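PDB 4HY3: phosphoglycerate oxidoreductase from Rhizobium etli, which probably reduces glyoxylate or hydroxypyruvate with NADH or NADPH, as a 2-hydroxyacid dehydrogenase with a Rossmann-type domain. Local coordinates for residues F130-A135 against G188-R193; I179-F184 against F235-V240. One frame throughout, in Å; residues are numbered along the deposited sequence.

Contact 1 of 2, residues F130-A135 against G188-R193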
# COMPACT_ATOMS: atom_id res chain seq x y z
N PHE A 130 1.23 17.09 15.51
CA PHE A 130 2.59 16.82 15.92
C PHE A 130 3.01 15.40 15.65
O PHE A 130 4.15 15.06 15.96
CB PHE A 130 2.74 17.10 17.39
CG PHE A 130 2.61 18.55 17.75
CD1 PHE A 130 3.44 19.51 17.17
CD2 PHE A 130 1.67 18.95 18.69
CE1 PHE A 130 3.31 20.84 17.49
CE2 PHE A 130 1.56 20.28 19.04
CZ PHE A 130 2.38 21.22 18.43
N ALA A 131 2.11 14.59 15.09
CA ALA A 131 2.40 13.19 14.83
C ALA A 131 3.43 13.04 13.73
O ALA A 131 4.49 12.48 13.96
CB ALA A 131 1.14 12.43 14.48
N GLU A 132 3.12 13.54 12.54
CA GLU A 132 3.98 13.30 11.38
C GLU A 132 5.40 13.81 11.67
O GLU A 132 6.37 13.06 11.50
CB GLU A 132 3.37 13.95 10.12
CG GLU A 132 4.06 13.60 8.82
CD GLU A 132 4.13 12.10 8.60
OE1 GLU A 132 3.07 11.44 8.59
OE2 GLU A 132 5.26 11.57 8.44
N PRO A 133 5.53 15.08 12.13
CA PRO A 133 6.84 15.54 12.58
C PRO A 133 7.55 14.50 13.48
O PRO A 133 8.66 14.10 13.18
CB PRO A 133 6.52 16.82 13.37
CG PRO A 133 5.29 17.35 12.71
CD PRO A 133 4.51 16.16 12.21
N VAL A 134 6.90 14.02 14.53
CA VAL A 134 7.53 13.09 15.44
C VAL A 134 7.80 11.70 14.87
O VAL A 134 8.83 11.12 15.13
CB VAL A 134 6.75 13.00 16.75
CG1 VAL A 134 7.44 12.04 17.70
CG2 VAL A 134 6.67 14.39 17.36
N ALA A 135 6.89 11.16 14.07
CA ALA A 135 7.21 9.94 13.31
C ALA A 135 8.50 10.13 12.53
O ALA A 135 9.43 9.36 12.66
CB ALA A 135 6.07 9.51 12.38
N GLY A 188 1.62 6.67 17.22
CA GLY A 188 1.57 5.31 16.77
C GLY A 188 1.25 5.19 15.30
O GLY A 188 2.04 4.60 14.57
N LYS A 189 0.12 5.73 14.86
CA LYS A 189 -0.32 5.55 13.46
C LYS A 189 0.63 6.19 12.47
O LYS A 189 0.85 5.65 11.39
CB LYS A 189 -1.71 6.11 13.21
CG LYS A 189 -2.78 5.54 14.12
CD LYS A 189 -4.14 6.21 13.88
CE LYS A 189 -5.03 6.07 15.12
NZ LYS A 189 -6.29 6.87 14.99
N ALA A 190 1.21 7.34 12.85
CA ALA A 190 2.06 8.08 11.92
C ALA A 190 3.29 7.23 11.65
O ALA A 190 3.81 7.21 10.52
CB ALA A 190 2.45 9.44 12.49
N LEU A 191 3.70 6.52 12.70
CA LEU A 191 4.88 5.69 12.69
C LEU A 191 4.59 4.47 11.83
O LEU A 191 5.34 4.15 10.90
CB LEU A 191 5.22 5.32 14.11
CG LEU A 191 6.59 4.82 14.52
CD1 LEU A 191 7.73 5.18 13.60
CD2 LEU A 191 6.89 5.37 15.90
N ARG A 192 3.48 3.81 12.10
CA ARG A 192 3.09 2.69 11.27
C ARG A 192 3.11 3.11 9.81
O ARG A 192 3.44 2.31 8.95
CB ARG A 192 1.72 2.14 11.67
CG ARG A 192 1.14 1.09 10.74
CD ARG A 192 2.12 -0.02 10.38
NE ARG A 192 1.51 -1.00 9.48
CZ ARG A 192 1.51 -0.93 8.15
NH1 ARG A 192 2.11 0.05 7.49
NH2 ARG A 192 0.89 -1.88 7.47
N ARG A 193 2.78 4.37 9.53
CA ARG A 193 2.74 4.79 8.14
C ARG A 193 4.14 4.90 7.53
O ARG A 193 4.41 4.34 6.46
CB ARG A 193 1.95 6.07 7.96
CG ARG A 193 1.73 6.42 6.49
CD ARG A 193 0.59 7.41 6.30
NE ARG A 193 0.87 8.64 7.04
CZ ARG A 193 0.33 8.96 8.22
NH1 ARG A 193 -0.55 8.16 8.78
NH2 ARG A 193 0.66 10.10 8.84
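Glu132 OE1 accepts a charged hydrogen bond of 2.8 Å from Arg193 NH2, and so forms a salt bridge that ties helix 131-147 to helix 186-195, the first helix after the glycine-rich turn of the Rossmann-type NAD-binding domain. The donor arrives almost in line with the C-O bond of OE1, but the bond is bent at the hydrogen and OE1 lies somewhat out of the guanidinium plane. Carboxylate and guanidinium are turned 54° from each other, so a single bond, not a two-pronged pairing, joins them. The two side chains cross at about a right angle: Arg193, with CG anti to the backbone N (chi1 -172°), bends at chi3, which sets the edge of its guanidinium against OE1. The second oxygen of that carboxylate, OE2, lies close to OE2 of Glu136, and Arg199 of the second subunit comes near Arg193 NE, so like charges lie close to each partner, and the bridge probably offsets some of their repulsion. With an alanine at Arg193, the Glu132 carboxylate is likely to be left without its cationic mate beside Glu136.

Beside the bridge the short helical segments come within 8.3 Å of each other, crossing at -53°. Alanines suit such an approach, because a small methyl lets the backbones come this close. Ala190 is the hub: its CB meets the methyls of both Ala131 and Ala135, and it also approaches the backbone N of Glu132. Leu191, larger, stands to the flank of this alanine patch, while Ala135 touches it through the backbone: Ala135 CB is 3.8 Å from Leu191 N. The nearest of the methyl contacts, Ala135 CB to Ala190 CB, is 3.6 Å.

Contact 2 of 2, residues I179-F184 against F235-V240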
# COMPACT_ATOMS: atom_id res chain seq x y z
N ILE A 179 9.90 -4.77 14.99
CA ILE A 179 9.56 -3.47 15.61
C ILE A 179 8.47 -3.55 16.66
O ILE A 179 7.39 -4.09 16.41
CB ILE A 179 9.11 -2.40 14.61
CG1 ILE A 179 10.22 -2.10 13.61
CG2 ILE A 179 8.72 -1.13 15.36
CD1 ILE A 179 9.72 -1.63 12.26
N GLY A 180 8.76 -2.95 17.81
CA GLY A 180 7.76 -2.81 18.86
C GLY A 180 7.45 -1.39 19.30
O GLY A 180 8.33 -0.53 19.52
N ILE A 181 6.16 -1.14 19.45
CA ILE A 181 5.71 0.18 19.85
C ILE A 181 5.03 0.16 21.23
O ILE A 181 4.02 -0.55 21.43
CB ILE A 181 4.80 0.76 18.75
CG1 ILE A 181 5.51 0.66 17.41
CG2 ILE A 181 4.48 2.21 19.04
CD1 ILE A 181 4.64 1.04 16.22
N VAL A 182 5.60 0.90 22.17
CA VAL A 182 4.99 1.09 23.50
C VAL A 182 4.04 2.30 23.48
O VAL A 182 4.45 3.47 23.57
CB VAL A 182 6.06 1.26 24.62
CG1 VAL A 182 5.40 1.57 25.95
CG2 VAL A 182 6.92 0.02 24.75
N GLY A 183 2.75 2.00 23.38
CA GLY A 183 1.74 3.02 23.15
C GLY A 183 1.41 3.07 21.68
O GLY A 183 2.12 2.47 20.87
N PHE A 184 0.34 3.77 21.33
CA PHE A 184 -0.13 3.84 19.96
C PHE A 184 -1.37 4.66 19.92
O PHE A 184 -2.47 4.12 20.08
CB PHE A 184 -0.50 2.44 19.45
CG PHE A 184 -0.76 2.37 17.97
CD1 PHE A 184 0.26 1.99 17.09
CD2 PHE A 184 -2.02 2.63 17.45
CE1 PHE A 184 0.05 1.88 15.73
CE2 PHE A 184 -2.24 2.53 16.08
CZ PHE A 184 -1.20 2.15 15.22
N PHE A 235 9.95 1.67 20.13
CA PHE A 235 9.60 3.08 20.20
C PHE A 235 8.61 3.33 21.35
O PHE A 235 7.55 2.69 21.40
CB PHE A 235 8.90 3.52 18.89
CG PHE A 235 9.77 3.43 17.65
CD1 PHE A 235 10.50 4.54 17.21
CD2 PHE A 235 9.83 2.25 16.91
CE1 PHE A 235 11.28 4.47 16.06
CE2 PHE A 235 10.62 2.17 15.77
CZ PHE A 235 11.35 3.28 15.34
N VAL A 236 8.94 4.26 22.26
CA VAL A 236 7.98 4.79 23.25
C VAL A 236 7.28 6.08 22.73
O VAL A 236 7.92 7.11 22.45
CB VAL A 236 8.64 5.10 24.61
CG1 VAL A 236 7.55 5.27 25.66
CG2 VAL A 236 9.65 4.03 25.01
N VAL A 237 5.96 6.03 22.68
CA VAL A 237 5.23 6.88 21.76
C VAL A 237 3.99 7.56 22.37
O VAL A 237 3.56 8.63 21.90
CB VAL A 237 4.94 6.03 20.51
CG1 VAL A 237 3.55 6.20 19.97
CG2 VAL A 237 5.98 6.34 19.47
N ALA A 238 3.45 6.95 23.43
CA ALA A 238 2.34 7.51 24.21
C ALA A 238 2.46 7.04 25.65
O ALA A 238 3.07 5.99 25.92
CB ALA A 238 1.00 7.09 23.63
N ALA A 239 1.90 7.83 26.57
CA ALA A 239 1.74 7.42 27.98
C ALA A 239 0.56 6.45 28.09
O ALA A 239 -0.32 6.45 27.20
CB ALA A 239 1.53 8.64 28.88
N VAL A 240 0.54 5.63 29.14
CA VAL A 240 -0.51 4.60 29.26
C VAL A 240 -1.00 4.21 30.68
O VAL A 240 -1.27 3.03 30.89
CB VAL A 240 -0.15 3.30 28.47
CG1 VAL A 240 -0.42 3.47 26.98
CG2 VAL A 240 1.29 2.86 28.72
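Strands 178-182 and 233-236 run parallel as neighbours at the centre of the Rossmann-type sheet, joined by three backbone hydrogen bonds: Phe235 N to Gly180 O and Val182 N to Phe235 O, then Val237 N to Val182 O just where the second strand ends. The first is nearly straight, 162° at the hydrogen, whereas the last is longer, 3.1 Å from Val237 N to Val182 O, with its donor tilted from the carbonyl plane.

On one face Ile181 and Phe235 sit side by side, and the Phe235 ring turns its edge to Ile179, whose CG2 lies 3.8 Å from Phe235 CE2. Ile181 CG2, anti to its own backbone N, meets Val237 CB instead. Val182 and Val236 occupy the other face; branched residues such as these favour extended strands and fill both sides of a buried sheet. Gly183, first glycine of a probable GxGxxG dinucleotide-binding turn, follows directly. Its positive phi of 98° would jam a side chain against the preceding carbonyl, and a CB would also strike Ala238 N. With only hydrogens there, the chains stay close, and Gly183 CA comes within 4.2 Å of Ala238 CB.

Overall arrangement
Both contacts are buried and their centres lie about 11 Å apart, joined by the strand-turn-helix unit in which strand 178-182 leads into helix 186-195. Contact 2 is the sheet interior, held by backbone hydrogen bonds and branched apolar side chains, with no other chain of the assembly touching it. Contact 1 lies in the helical layer packed on the sheet, nearer the centre of the chain: small methyls pack at its middle, while its charged edge approaches the second subunit. Leu191 bridges the two, its CD2 lying 3.8 Å from Val237 CG2 and 3.9 Å from Phe235 CG, and Lys189 CG rests near the Phe184 ring. Helix 186-195 thus packs against both the sheet and helix 131-147.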